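Local coordinates for surface glycoprotein (Trypanosoma brucei, PDB 5KLH), which is an insect-stage surface antigen, possibly acting as a sensor, whose bilobed ectodomain is the part present here, at residues A[75-89]-A[158-172]. Sequence-based numbering, arbitrary orientation.
Sequences VKVNINTVAPFTRRS and LYLVAASDGKGEYRE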
loop_
_atom_site.group_PDB
_atom_site.type_symbol
_atom_site.label_atom_id
_atom_site.label_comp_id
_atom_site.label_asym_id
_atom_site.label_seq_id
_atom_site.Cartn_x
_atom_site.Cartn_y
_atom_site.Cartn_z
ATOM N N VAL A 75 2.997 15.622 5.664
ATOM C CA VAL A 75 1.552 15.757 5.537
ATOM C C VAL A 75 0.948 15.908 6.925
ATOM O O VAL A 75 0.959 14.976 7.721
ATOM C CB VAL A 75 0.939 14.546 4.811
ATOM C CG1 VAL A 75 -0.559 14.719 4.650
ATOM C CG2 VAL A 75 1.601 14.376 3.450
ATOM N N LYS A 76 0.459 17.110 7.224
ATOM C CA LYS A 76 -0.201 17.368 8.497
ATOM C C LYS A 76 -1.702 17.206 8.352
ATOM O O LYS A 76 -2.372 17.999 7.683
ATOM C CB LYS A 76 0.168 18.767 9.000
ATOM C CG LYS A 76 1.679 18.937 9.069
ATOM C CD LYS A 76 2.110 20.233 9.738
ATOM C CE LYS A 76 3.633 20.304 9.790
ATOM N NZ LYS A 76 4.143 21.474 10.563
ATOM N N VAL A 77 -2.219 16.144 8.954
ATOM C CA VAL A 77 -3.619 15.790 8.802
ATOM C C VAL A 77 -4.423 16.519 9.868
ATOM O O VAL A 77 -4.219 16.304 11.057
ATOM C CB VAL A 77 -3.803 14.270 8.923
ATOM C CG1 VAL A 77 -5.248 13.877 8.713
ATOM C CG2 VAL A 77 -2.872 13.565 7.951
ATOM N N ASN A 78 -5.296 17.419 9.433
ATOM C CA ASN A 78 -6.148 18.175 10.347
ATOM C C ASN A 78 -7.604 18.072 9.891
ATOM O O ASN A 78 -8.167 19.002 9.296
ATOM C CB ASN A 78 -5.690 19.635 10.429
ATOM C CG ASN A 78 -6.332 20.379 11.585
ATOM O OD1 ASN A 78 -7.121 19.808 12.350
ATOM N ND2 ASN A 78 -5.992 21.656 11.727
ATOM N N ILE A 79 -8.201 16.923 10.187
ATOM C CA ILE A 79 -9.516 16.557 9.693
ATOM C C ILE A 79 -10.481 16.482 10.862
ATOM O O ILE A 79 -10.172 15.877 11.892
ATOM C CB ILE A 79 -9.462 15.214 8.956
ATOM C CG1 ILE A 79 -8.567 15.345 7.717
ATOM C CG2 ILE A 79 -10.860 14.740 8.557
ATOM C CD1 ILE A 79 -9.173 16.241 6.597
ATOM N N ASN A 80 -11.629 17.130 10.707
ATOM C CA ASN A 80 -12.697 17.102 11.701
ATOM C C ASN A 80 -12.990 15.665 12.137
ATOM O O ASN A 80 -13.189 14.790 11.292
ATOM C CB ASN A 80 -13.948 17.775 11.114
ATOM C CG ASN A 80 -15.081 17.885 12.103
ATOM O OD1 ASN A 80 -14.891 18.324 13.239
ATOM N ND2 ASN A 80 -16.277 17.490 11.675
ATOM N N THR A 81 -12.971 15.449 13.457
ATOM C CA THR A 81 -13.232 14.181 14.154
ATOM C C THR A 81 -12.059 13.192 14.108
ATOM O O THR A 81 -12.141 12.124 14.699
ATOM C CB THR A 81 -14.537 13.440 13.640
ATOM O OG1 THR A 81 -14.311 12.799 12.374
ATOM C CG2 THR A 81 -15.725 14.395 13.545
ATOM N N VAL A 82 -10.962 13.558 13.446
ATOM C CA VAL A 82 -9.762 12.721 13.452
ATOM C C VAL A 82 -8.660 13.375 14.290
ATOM O O VAL A 82 -8.237 14.494 13.991
ATOM C CB VAL A 82 -9.240 12.477 11.999
ATOM C CG1 VAL A 82 -8.055 11.524 12.008
ATOM C CG2 VAL A 82 -10.350 11.911 11.127
ATOM N N ALA A 83 -8.207 12.706 15.350
ATOM C CA ALA A 83 -7.101 13.252 16.141
ATOM C C ALA A 83 -5.939 13.608 15.223
ATOM O O ALA A 83 -5.481 12.761 14.466
ATOM C CB ALA A 83 -6.641 12.264 17.200
ATOM N N PRO A 84 -5.470 14.867 15.274
ATOM C CA PRO A 84 -4.431 15.265 14.324
ATOM C C PRO A 84 -3.195 14.372 14.372
ATOM O O PRO A 84 -2.791 13.877 15.436
ATOM C CB PRO A 84 -4.085 16.690 14.762
ATOM C CG PRO A 84 -5.345 17.184 15.410
ATOM C CD PRO A 84 -5.930 15.998 16.100
ATOM N N PHE A 85 -2.606 14.163 13.199
ATOM C CA PHE A 85 -1.352 13.441 13.116
ATOM C C PHE A 85 -0.597 13.860 11.883
ATOM O O PHE A 85 -1.180 14.428 10.946
ATOM C CB PHE A 85 -1.575 11.913 13.144
ATOM C CG PHE A 85 -2.258 11.347 11.930
ATOM C CD1 PHE A 85 -3.640 11.351 11.832
ATOM C CD2 PHE A 85 -1.521 10.756 10.917
ATOM C CE1 PHE A 85 -4.281 10.805 10.723
ATOM C CE2 PHE A 85 -2.156 10.206 9.805
ATOM C CZ PHE A 85 -3.528 10.234 9.709
ATOM N N THR A 86 0.706 13.594 11.899
ATOM C CA THR A 86 1.566 13.865 10.756
ATOM C C THR A 86 2.082 12.569 10.149
ATOM O O THR A 86 2.469 11.646 10.864
ATOM C CB THR A 86 2.769 14.747 11.153
ATOM O OG1 THR A 86 2.295 16.013 11.625
ATOM C CG2 THR A 86 3.699 14.990 9.959
ATOM N N ARG A 87 2.085 12.503 8.825
ATOM C CA ARG A 87 2.833 11.466 8.136
ATOM C C ARG A 87 3.926 12.116 7.326
ATOM O O ARG A 87 3.656 13.022 6.518
ATOM C CB ARG A 87 1.940 10.625 7.220
ATOM C CG ARG A 87 2.736 9.663 6.340
ATOM C CD ARG A 87 3.259 8.477 7.152
ATOM N NE ARG A 87 2.150 7.670 7.645
ATOM C CZ ARG A 87 1.605 6.655 6.972
ATOM N NH1 ARG A 87 2.085 6.291 5.783
ATOM N NH2 ARG A 87 0.580 5.994 7.495
ATOM N N ARG A 88 5.153 11.665 7.562
ATOM C CA ARG A 88 6.266 11.921 6.657
ATOM C C ARG A 88 6.474 10.717 5.757
ATOM O O ARG A 88 6.515 9.592 6.236
ATOM C CB ARG A 88 7.536 12.220 7.448
ATOM C CG ARG A 88 7.597 13.637 7.960
ATOM C CD ARG A 88 8.803 13.845 8.867
ATOM N NE ARG A 88 9.045 15.272 9.072
ATOM C CZ ARG A 88 8.320 16.035 9.876
ATOM N NH1 ARG A 88 7.314 15.511 10.552
ATOM N NH2 ARG A 88 8.607 17.326 10.011
ATOM N N SER A 89 6.584 10.942 4.450
ATOM C CA SER A 89 6.746 9.848 3.504
ATOM C C SER A 89 7.801 10.290 2.514
ATOM O O SER A 89 7.799 11.453 2.114
ATOM C CB SER A 89 5.424 9.531 2.791
ATOM O OG SER A 89 5.486 8.289 2.104
ATOM N N LEU A 158 -0.588 9.290 -1.666
ATOM C CA LEU A 158 -0.319 8.825 -0.323
ATOM C C LEU A 158 -1.638 8.412 0.310
ATOM O O LEU A 158 -2.560 9.218 0.353
ATOM C CB LEU A 158 0.355 9.931 0.490
ATOM C CG LEU A 158 0.647 9.597 1.954
ATOM C CD1 LEU A 158 1.788 8.622 2.037
ATOM C CD2 LEU A 158 0.964 10.865 2.724
ATOM N N TYR A 159 -1.742 7.157 0.740
ATOM C CA TYR A 159 -2.966 6.637 1.363
ATOM C C TYR A 159 -2.816 6.542 2.865
ATOM O O TYR A 159 -1.902 5.869 3.345
ATOM C CB TYR A 159 -3.300 5.243 0.825
ATOM C CG TYR A 159 -3.492 5.151 -0.665
ATOM C CD1 TYR A 159 -2.397 5.140 -1.529
ATOM C CD2 TYR A 159 -4.757 5.026 -1.208
ATOM C CE1 TYR A 159 -2.575 5.030 -2.898
ATOM C CE2 TYR A 159 -4.941 4.911 -2.576
ATOM C CZ TYR A 159 -3.841 4.912 -3.409
ATOM O OH TYR A 159 -4.014 4.788 -4.766
ATOM N N LEU A 160 -3.718 7.176 3.613
ATOM C CA LEU A 160 -3.644 7.164 5.067
ATOM C C LEU A 160 -4.907 6.533 5.618
ATOM O O LEU A 160 -5.937 6.552 4.944
ATOM C CB LEU A 160 -3.468 8.584 5.615
ATOM C CG LEU A 160 -2.272 9.356 5.061
ATOM C CD1 LEU A 160 -2.260 10.810 5.544
ATOM C CD2 LEU A 160 -0.992 8.670 5.486
ATOM N N VAL A 161 -4.824 5.965 6.820
ATOM C CA VAL A 161 -5.981 5.296 7.416
ATOM C C VAL A 161 -6.223 5.733 8.853
ATOM O O VAL A 161 -5.294 5.804 9.672
ATOM C CB VAL A 161 -5.812 3.749 7.358
ATOM C CG1 VAL A 161 -7.062 3.035 7.835
ATOM C CG2 VAL A 161 -5.492 3.296 5.943
ATOM N N ALA A 162 -7.482 6.044 9.146
ATOM C CA ALA A 162 -7.902 6.342 10.518
ATOM C C ALA A 162 -8.783 5.231 11.065
ATOM O O ALA A 162 -9.583 4.649 10.337
ATOM C CB ALA A 162 -8.650 7.673 10.578
ATOM N N ALA A 163 -8.635 4.966 12.358
ATOM C CA ALA A 163 -9.436 3.991 13.100
ATOM C C ALA A 163 -10.310 4.681 14.140
ATOM O O ALA A 163 -9.931 5.720 14.687
ATOM C CB ALA A 163 -8.537 2.991 13.787
ATOM N N SER A 164 -11.466 4.101 14.430
ATOM C CA SER A 164 -12.278 4.595 15.543
ATOM C C SER A 164 -11.500 4.564 16.851
ATOM O O SER A 164 -10.742 3.630 17.108
ATOM C CB SER A 164 -13.550 3.763 15.701
ATOM O OG SER A 164 -14.333 3.821 14.532
ATOM N N ASP A 165 -11.678 5.586 17.678
ATOM C CA ASP A 165 -11.269 5.466 19.069
ATOM C C ASP A 165 -12.437 4.802 19.811
ATOM O O ASP A 165 -13.369 4.283 19.181
ATOM C CB ASP A 165 -10.882 6.825 19.673
ATOM C CG ASP A 165 -11.972 7.884 19.528
ATOM O OD1 ASP A 165 -13.127 7.531 19.239
ATOM O OD2 ASP A 165 -11.665 9.082 19.727
ATOM N N GLY A 166 -12.413 4.797 21.133
ATOM C CA GLY A 166 -13.537 4.218 21.844
ATOM C C GLY A 166 -14.737 5.148 21.883
ATOM O O GLY A 166 -15.818 4.764 22.335
ATOM N N LYS A 167 -14.551 6.366 21.381
ATOM C CA LYS A 167 -15.403 7.480 21.782
ATOM C C LYS A 167 -16.114 8.216 20.644
ATOM O O LYS A 167 -16.482 9.381 20.804
ATOM C CB LYS A 167 -14.562 8.489 22.575
ATOM C CG LYS A 167 -13.718 7.884 23.681
ATOM C CD LYS A 167 -12.781 8.925 24.276
ATOM C CE LYS A 167 -11.680 9.299 23.300
ATOM N NZ LYS A 167 -10.813 10.392 23.820
ATOM N N GLY A 168 -16.301 7.566 19.499
ATOM C CA GLY A 168 -17.062 8.177 18.422
ATOM C C GLY A 168 -16.288 9.090 17.485
ATOM O O GLY A 168 -16.862 9.723 16.584
ATOM N N GLU A 169 -14.981 9.166 17.700
ATOM C CA GLU A 169 -14.104 9.883 16.790
ATOM C C GLU A 169 -13.031 8.932 16.260
ATOM O O GLU A 169 -13.203 7.704 16.321
ATOM C CB GLU A 169 -13.526 11.117 17.489
ATOM C CG GLU A 169 -14.656 12.080 17.887
ATOM C CD GLU A 169 -14.215 13.526 18.049
ATOM O OE1 GLU A 169 -13.203 13.768 18.738
ATOM O OE2 GLU A 169 -14.904 14.416 17.493
ATOM N N TYR A 170 -11.961 9.493 15.700
ATOM C CA TYR A 170 -10.951 8.707 14.985
ATOM C C TYR A 170 -9.528 9.139 15.341
ATOM O O TYR A 170 -9.318 10.236 15.866
ATOM C CB TYR A 170 -11.157 8.828 13.464
ATOM C CG TYR A 170 -12.516 8.376 12.986
ATOM C CD1 TYR A 170 -13.599 9.245 13.001
ATOM C CD2 TYR A 170 -12.715 7.080 12.529
ATOM C CE1 TYR A 170 -14.839 8.840 12.578
ATOM C CE2 TYR A 170 -13.954 6.662 12.100
ATOM C CZ TYR A 170 -15.013 7.549 12.126
ATOM O OH TYR A 170 -16.259 7.153 11.705
ATOM N N ARG A 171 -8.565 8.254 15.061
ATOM C CA ARG A 171 -7.139 8.512 15.279
ATOM C C ARG A 171 -6.394 7.711 14.226
ATOM O O ARG A 171 -6.997 6.826 13.611
ATOM C CB ARG A 171 -6.709 8.099 16.688
ATOM C CG ARG A 171 -6.886 6.615 16.915
ATOM C CD ARG A 171 -6.609 6.231 18.349
ATOM N NE ARG A 171 -7.267 4.968 18.653
ATOM C CZ ARG A 171 -7.501 4.522 19.881
ATOM N NH1 ARG A 171 -7.125 5.234 20.933
ATOM N NH2 ARG A 171 -8.116 3.363 20.050
ATOM N N GLU A 172 -5.109 7.991 13.998
ATOM C CA GLU A 172 -4.423 7.212 12.972
ATOM C C GLU A 172 -4.446 5.738 13.323
ATOM O O GLU A 172 -4.206 5.351 14.485
ATOM C CB GLU A 172 -2.970 7.638 12.743
ATOM C CG GLU A 172 -2.437 6.932 11.472
ATOM C CD GLU A 172 -0.994 7.209 11.088
ATOM O OE1 GLU A 172 -0.216 7.791 11.883
ATOM O OE2 GLU A 172 -0.634 6.800 9.957
HETATM O O HOH W 1 -4.433 10.349 15.195
HETATM O O HOH W 2 1.873 8.912 10.218
#
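Glu172 lies flat across one face of the Phe85 ring and still forms a salt bridge with Arg87. Its CB sits over the ring centre, 3.7 Å from the centroid, in a CH-pi contact. Ring and carboxylate planes are stacked, 19° apart. Glu172 CG is anti to its backbone N (chi1 -170°) and the chain runs on extended, which lays the carboxylate over the CD2-CE2 side of the ring, with OE2 turned to Arg87. Val77 CG2 sits against the opposite face, toward its rim.

Arg87 NH2 meets Glu172 OE2 end-on at 2.9 Å, close to the guanidinium plane, and also bonds to the backbone O of Gln177. The arginine chain bends at chi2 and chi3 and folds over Leu160. Leu160 CD2 lies 3.6 Å from Arg87 CZ on one guanidinium face. A water accepts from Arg87 NE and donates to Glu172 OE1 and Thr86 O. The carboxylate and guanidinium are thus joined both directly and through water.

Two beta hairpins meet here, 75-89 and 158-172, within the large mixed sheet of one lobe. The axes of strands 85-89 and 158-164 stay 9.8 Å apart at closest, too far for backbone pairing, and side chains fill the gap. Between the segments the backbones pair at one bridge, Val82 with Tyr170; strands 85-100 and 145-164 pair antiparallel beyond them. Tyr170 N donates to Thr81 O (2.8 Å), and Ala83 N donates to Tyr170 O (2.8 Å). Next to the bridge, a second water links Ala83 O to Glu172 N.

Beside the salt bridge, leucine and valine side chains meet. Leu160 CD1 reaches Val77 CG2 at 3.7 Å, and Leu158 CD2 reaches Val75 CG2 at 3.6 Å. Val200 of strand 197-204 touches both Val75 and Leu160.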